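Local coordinates for manganese-dependent ADP-ribose/CDP-alcohol diphosphatase (Danio rerio, PDB 2NXF), which probably hydrolyses ADP-ribose and CDP-alcohols such as CDP-choline at a dinuclear metal centre, releasing AMP or CMP, at residues A[38-41]-A[42-46]; A[105-109]-A[110-114]. One frame throughout, in Å; residues are numbered along the deposited sequence.

Contact 1 of 2, residues A[38-41]-A[42-46]; sequences DLLR and DAVLQ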
ATOM      1  N   ASP A  38      -6.307  18.594  -2.255  1.00 24.13           N
ATOM      2  CA  ASP A  38      -7.042  19.321  -1.204  1.00 24.44           C
ATOM      3  C   ASP A  38      -7.297  18.403  -0.006  1.00 24.10           C
ATOM      4  O   ASP A  38      -7.144  18.829   1.151  1.00 24.76           O
ATOM      5  CB  ASP A  38      -8.365  19.854  -1.745  1.00 24.68           C
ATOM      6  CG  ASP A  38      -8.177  20.885  -2.853  1.00 28.31           C
ATOM      7  OD1 ASP A  38      -7.158  21.614  -2.855  1.00 29.76           O
ATOM      8  OD2 ASP A  38      -9.064  20.972  -3.724  1.00 31.87           O
ATOM      9  N   LEU A  39      -7.677  17.151  -0.272  1.00 23.59           N
ATOM     10  CA  LEU A  39      -7.851  16.185   0.808  1.00 23.16           C
ATOM     11  C   LEU A  39      -6.512  15.908   1.502  1.00 23.77           C
ATOM     12  O   LEU A  39      -6.440  15.854   2.735  1.00 23.86           O
ATOM     13  CB  LEU A  39      -8.486  14.870   0.302  1.00 23.19           C
ATOM     14  CG  LEU A  39      -9.941  15.021  -0.184  1.00 22.28           C
ATOM     15  CD1 LEU A  39     -10.489  13.669  -0.611  1.00 22.85           C
ATOM     16  CD2 LEU A  39     -10.884  15.622   0.871  1.00 23.47           C
ATOM     17  N   LEU A  40      -5.454  15.738   0.718  1.00 23.45           N
ATOM     18  CA  LEU A  40      -4.115  15.501   1.286  1.00 23.82           C
ATOM     19  C   LEU A  40      -3.664  16.685   2.185  1.00 23.23           C
ATOM     20  O   LEU A  40      -3.152  16.466   3.306  1.00 23.50           O
ATOM     21  CB  LEU A  40      -3.096  15.261   0.166  1.00 23.02           C
ATOM     22  CG  LEU A  40      -1.643  15.074   0.619  1.00 23.62           C
ATOM     23  CD1 LEU A  40      -1.540  13.942   1.652  1.00 24.52           C
ATOM     24  CD2 LEU A  40      -0.738  14.834  -0.617  1.00 25.05           C
ATOM     25  N   ARG A  41      -3.868  17.912   1.703  0.50 23.36           N
ATOM     26  CA  ARG A  41      -3.530  19.125   2.455  0.50 23.67           C
ATOM     27  C   ARG A  41      -4.261  19.168   3.796  0.50 23.65           C
ATOM     28  O   ARG A  41      -3.671  19.502   4.827  0.50 23.24           O
ATOM     29  CB  ARG A  41      -3.877  20.370   1.631  0.50 23.49           C
ATOM     30  CG  ARG A  41      -3.502  21.717   2.271  0.50 24.12           C
ATOM     31  CD  ARG A  41      -3.763  22.858   1.287  0.50 25.14           C
ATOM     32  NE  ARG A  41      -3.407  22.456  -0.077  0.50 29.46           N
ATOM     33  CZ  ARG A  41      -4.263  22.356  -1.092  0.50 30.45           C
ATOM     34  NH1 ARG A  41      -5.546  22.659  -0.927  0.50 31.48           N
ATOM     35  NH2 ARG A  41      -3.825  21.957  -2.279  0.50 31.16           N
ATOM     36  N   ASP A  42      -5.546  18.818   3.776  1.00 23.62           N
ATOM     37  CA  ASP A  42      -6.347  18.802   5.005  1.00 23.84           C
ATOM     38  C   ASP A  42      -5.908  17.696   5.980  1.00 24.04           C
ATOM     39  O   ASP A  42      -5.848  17.931   7.205  1.00 24.05           O
ATOM     40  CB  ASP A  42      -7.835  18.675   4.716  1.00 24.84           C
ATOM     41  CG  ASP A  42      -8.652  18.668   5.995  1.00 26.03           C
ATOM     42  OD1 ASP A  42      -8.870  19.761   6.578  1.00 26.98           O
ATOM     43  OD2 ASP A  42      -8.996  17.556   6.448  1.00 31.10           O
ATOM     44  N   ALA A  43      -5.594  16.512   5.440  1.00 23.41           N
ATOM     45  CA  ALA A  43      -5.080  15.413   6.279  1.00 23.91           C
ATOM     46  C   ALA A  43      -3.805  15.877   7.005  1.00 23.98           C
ATOM     47  O   ALA A  43      -3.650  15.691   8.221  1.00 23.51           O
ATOM     48  CB  ALA A  43      -4.795  14.182   5.439  1.00 24.50           C
ATOM     49  N   VAL A  44      -2.915  16.509   6.240  1.00 24.07           N
ATOM     50  CA  VAL A  44      -1.647  17.027   6.779  1.00 24.31           C
ATOM     51  C   VAL A  44      -1.879  18.048   7.881  1.00 23.99           C
ATOM     52  O   VAL A  44      -1.252  17.979   8.952  1.00 24.34           O
ATOM     53  CB  VAL A  44      -0.734  17.583   5.647  1.00 24.62           C
ATOM     54  CG1 VAL A  44       0.429  18.447   6.220  1.00 23.84           C
ATOM     55  CG2 VAL A  44      -0.211  16.455   4.825  1.00 25.61           C
ATOM     56  N   LEU A  45      -2.806  18.980   7.651  1.00 23.59           N
ATOM     57  CA  LEU A  45      -3.203  19.930   8.692  1.00 24.35           C
ATOM     58  C   LEU A  45      -3.632  19.216   9.982  1.00 24.03           C
ATOM     59  O   LEU A  45      -3.193  19.582  11.081  1.00 23.44           O
ATOM     60  CB  LEU A  45      -4.329  20.824   8.164  1.00 24.39           C
ATOM     61  CG  LEU A  45      -4.849  21.949   9.036  1.00 26.74           C
ATOM     62  CD1 LEU A  45      -3.705  22.795   9.567  1.00 29.64           C
ATOM     63  CD2 LEU A  45      -5.811  22.817   8.209  1.00 26.06           C
ATOM     64  N   GLN A  46      -4.470  18.186   9.841  1.00 24.00           N
ATOM     65  CA  GLN A  46      -4.953  17.420  10.996  1.00 24.58           C
ATOM     66  C   GLN A  46      -3.820  16.656  11.701  1.00 23.97           C
ATOM     67  O   GLN A  46      -3.722  16.703  12.931  1.00 23.84           O
ATOM     68  CB  GLN A  46      -6.124  16.501  10.614  1.00 24.58           C
ATOM     69  CG  GLN A  46      -7.344  17.288  10.104  1.00 25.91           C
ATOM     70  CD  GLN A  46      -8.650  16.484  10.124  1.00 27.99           C
ATOM     71  OE1 GLN A  46      -8.956  15.778  11.101  1.00 29.97           O
ATOM     72  NE2 GLN A  46      -9.439  16.609   9.050  1.00 29.84           N
TER

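Contact 2 of 2, residues A[105-109]-A[110-114]; sequences PSLLS and SRLNS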
ATOM      1  N   PRO A 105      14.867   2.390 -10.923  1.00 25.26           N
ATOM      2  CA  PRO A 105      15.995   3.289 -10.648  1.00 25.49           C
ATOM      3  C   PRO A 105      15.553   4.735 -10.398  1.00 25.69           C
ATOM      4  O   PRO A 105      16.106   5.396  -9.504  1.00 26.11           O
ATOM      5  CB  PRO A 105      16.831   3.197 -11.929  1.00 25.82           C
ATOM      6  CG  PRO A 105      16.534   1.849 -12.464  1.00 25.44           C
ATOM      7  CD  PRO A 105      15.057   1.682 -12.206  1.00 25.29           C
ATOM      8  N   SER A 106      14.571   5.214 -11.168  1.00 24.72           N
ATOM      9  CA  SER A 106      13.983   6.535 -10.926  1.00 25.27           C
ATOM     10  C   SER A 106      13.346   6.641  -9.552  1.00 25.28           C
ATOM     11  O   SER A 106      13.553   7.614  -8.825  1.00 25.70           O
ATOM     12  CB  SER A 106      12.968   6.899 -12.010  1.00 24.63           C
ATOM     13  OG  SER A 106      13.673   7.109 -13.239  1.00 27.53           O
ATOM     14  N   LEU A 107      12.554   5.643  -9.192  1.00 25.14           N
ATOM     15  CA  LEU A 107      11.924   5.642  -7.883  1.00 24.84           C
ATOM     16  C   LEU A 107      12.978   5.606  -6.765  1.00 25.25           C
ATOM     17  O   LEU A 107      12.857   6.333  -5.772  1.00 25.46           O
ATOM     18  CB  LEU A 107      10.947   4.471  -7.766  1.00 24.98           C
ATOM     19  CG  LEU A 107       9.651   4.687  -8.547  1.00 25.19           C
ATOM     20  CD1 LEU A 107       8.971   3.350  -8.777  1.00 25.21           C
ATOM     21  CD2 LEU A 107       8.739   5.659  -7.782  1.00 27.20           C
ATOM     22  N   LEU A 108      14.020   4.799  -6.939  1.00 26.02           N
ATOM     23  CA  LEU A 108      15.054   4.716  -5.913  1.00 27.31           C
ATOM     24  C   LEU A 108      15.779   6.047  -5.684  1.00 27.63           C
ATOM     25  O   LEU A 108      16.163   6.357  -4.547  1.00 27.75           O
ATOM     26  CB  LEU A 108      16.028   3.584  -6.212  1.00 27.58           C
ATOM     27  CG  LEU A 108      16.645   2.918  -4.981  1.00 31.35           C
ATOM     28  CD1 LEU A 108      15.596   2.139  -4.192  1.00 30.23           C
ATOM     29  CD2 LEU A 108      17.771   2.015  -5.420  1.00 33.34           C
ATOM     30  N   SER A 109      15.944   6.842  -6.742  1.00 27.44           N
ATOM     31  CA  SER A 109      16.638   8.131  -6.629  1.00 28.09           C
ATOM     32  C   SER A 109      15.706   9.275  -6.206  1.00 27.76           C
ATOM     33  O   SER A 109      16.152  10.425  -6.066  1.00 27.86           O
ATOM     34  CB  SER A 109      17.334   8.482  -7.958  1.00 28.45           C
ATOM     35  OG  SER A 109      16.360   8.883  -8.909  1.00 32.59           O
ATOM     36  N   SER A 110      14.424   8.961  -6.011  1.00 26.74           N
ATOM     37  CA  SER A 110      13.387   9.982  -5.795  1.00 26.45           C
ATOM     38  C   SER A 110      13.040  10.206  -4.318  1.00 25.90           C
ATOM     39  O   SER A 110      13.491   9.461  -3.448  1.00 25.83           O
ATOM     40  CB  SER A 110      12.106   9.593  -6.529  1.00 26.40           C
ATOM     41  OG  SER A 110      11.374   8.609  -5.786  1.00 26.04           O
ATOM     42  N   ARG A 111      12.191  11.202  -4.069  1.00 26.32           N
ATOM     43  CA  ARG A 111      11.657  11.477  -2.726  1.00 26.51           C
ATOM     44  C   ARG A 111      10.781  10.323  -2.212  1.00 25.75           C
ATOM     45  O   ARG A 111      10.490  10.259  -1.006  1.00 25.60           O
ATOM     46  CB  ARG A 111      10.822  12.770  -2.712  1.00 27.23           C
ATOM     47  CG  ARG A 111      11.595  14.078  -3.011  1.00 29.25           C
ATOM     48  CD  ARG A 111      12.519  14.529  -1.898  1.00 33.36           C
ATOM     49  NE  ARG A 111      11.949  14.508  -0.543  1.00 34.89           N
ATOM     50  CZ  ARG A 111      11.085  15.394  -0.035  1.00 34.41           C
ATOM     51  NH1 ARG A 111      10.603  16.393  -0.767  1.00 32.53           N
ATOM     52  NH2 ARG A 111      10.676  15.253   1.224  1.00 35.02           N
ATOM     53  N   LEU A 112      10.359   9.423  -3.109  1.00 25.05           N
ATOM     54  CA  LEU A 112       9.522   8.279  -2.703  1.00 24.91           C
ATOM     55  C   LEU A 112      10.308   7.104  -2.105  1.00 24.18           C
ATOM     56  O   LEU A 112       9.704   6.118  -1.661  1.00 24.56           O
ATOM     57  CB  LEU A 112       8.651   7.770  -3.862  1.00 25.17           C
ATOM     58  CG  LEU A 112       7.635   8.797  -4.385  1.00 25.72           C
ATOM     59  CD1 LEU A 112       6.913   8.210  -5.618  1.00 28.32           C
ATOM     60  CD2 LEU A 112       6.624   9.145  -3.325  1.00 27.34           C
ATOM     61  N   ASN A 113      11.635   7.196  -2.119  1.00 24.86           N
ATOM     62  CA  ASN A 113      12.456   6.189  -1.465  1.00 24.14           C
ATOM     63  C   ASN A 113      12.637   6.599  -0.002  1.00 24.59           C
ATOM     64  O   ASN A 113      13.517   7.409   0.338  1.00 24.29           O
ATOM     65  CB  ASN A 113      13.801   6.029  -2.184  1.00 23.74           C
ATOM     66  CG  ASN A 113      14.728   5.039  -1.480  1.00 23.54           C
ATOM     67  OD1 ASN A 113      14.368   4.459  -0.443  1.00 23.79           O
ATOM     68  ND2 ASN A 113      15.921   4.842  -2.032  1.00 25.61           N
ATOM     69  N   SER A 114      11.815   6.020   0.868  1.00 24.56           N
ATOM     70  CA  SER A 114      11.899   6.303   2.300  1.00 25.28           C
ATOM     71  C   SER A 114      12.681   5.237   3.079  1.00 26.76           C
ATOM     72  O   SER A 114      12.713   5.260   4.308  1.00 27.09           O
ATOM     73  CB  SER A 114      10.493   6.469   2.881  1.00 25.82           C
ATOM     74  OG  SER A 114       9.663   5.385   2.511  1.00 25.15           O
TER
HETATM   75  O   HOH W   1      16.389   8.588  -2.893  1.00 40.71           O

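Contact 1 of 2, residues A[38-41]-A[42-46]
Asp38, Leu39, Leu40 and Arg41 each give their carbonyl oxygen to the amide four residues on, that of Asp42, Ala43, Val44 and Leu45, in the i to i+4 pattern of a continuous alpha-helix; Ala43 N to Leu39 O, at 2.9 Å, is representative. On the buried face, Leu40 sits one turn before Val44, and its CD1 comes within 4.3 Å of Val44 CG2. Val44 has CG1 anti to the backbone N (chi1 166°), which leaves CG2 beside that N and 3.3 Å from Leu40 O. Leu40 also packs on Val79 and Leu83 of helix 72-84 and on Ile11 of strand 6-11. Ala43 suits a place against Ile11 and Phe296, where its single methyl probably lets the helix lie close to the sheet. The polar side chains pair about one turn apart. In one of its two conformers Arg41, its chain bent at chi3, brings NH1 to 2.7 Å from Asp38 OD1, a salt bridge that meets the anti side of the carboxylate. Gln46 reaches back with NE2 to Asp42 OD2 at 2.8 Å, on the syn side, close to the amide plane of Gln46 though tilted from that of the carboxylate. His294 NE2 holds the same oxygen, so two groups grip OD2, while Gln46 OE1 bonds Arg311. This is the amphipathic helix of a beta-alpha-beta crossover joining the parallel, adjacent strands 6-11 and 54-57 of the calcineurin-like phosphoesterase fold.

Contact 2 of 2, residues A[105-109]-A[110-114]
Leu107 sends CD2 against CD1 of Leu112, 3.8 Å away, the two side chains crossing at an angle. Together they form a buried apolar patch with Phe99 and Met80. Beside it the helix ends, and Ser110 takes up the carbonyl of Leu107 twice: its OG donates from 2.7 Å, tilted 19° from the carbonyl plane, and its N from 3.1 Å, well above that plane. With chi1 at 79°, OG lies between the backbone N and carbonyl carbon, where it can also accept from Leu112 N at 3.0 Å and close an ST turn. Were the hydroxyl gone, as in an alanine here, Leu112 N would lose this acceptor and Leu107 O one of its donors, and the turn would probably be less firmly fixed. Asn113 suits the end of the type I turn because its amide works both ways. ND2 meets Leu108 O at 2.9 Å, in the carbonyl plane, on a lone pair and in the amide plane of Asn113, while OD1 accepts from Ala115 N. A water also donates to Leu108 O and Ser110 O. Carbonyls lacking the next helical turn are met by hydroxyl, backbone N-H, side-chain amide and water, so the helix can stop with them satisfied.

After strand 6-11 the chain enters helix 35-49, where contact 1 spans successive turns of one helix and closes no larger loop. It then runs through strand 54-57, helix 72-84 and strand 89-92 before helix 104-108, at whose end contact 2 folds the chain into a tight turn leading toward strand 124-125 through residues 117-122, which are not modelled. The contacts therefore follow in series, neither nested nor crossed; the centres of contact 1 and contact 2 are about 23 Å apart. Helix 72-84 is shared, packing against Leu40 of contact 1 and Leu112 of contact 2. Neither contact supplies a metal ligand, though the side chain of Leu39 is about 10 Å from that of the zinc ligand Asp13.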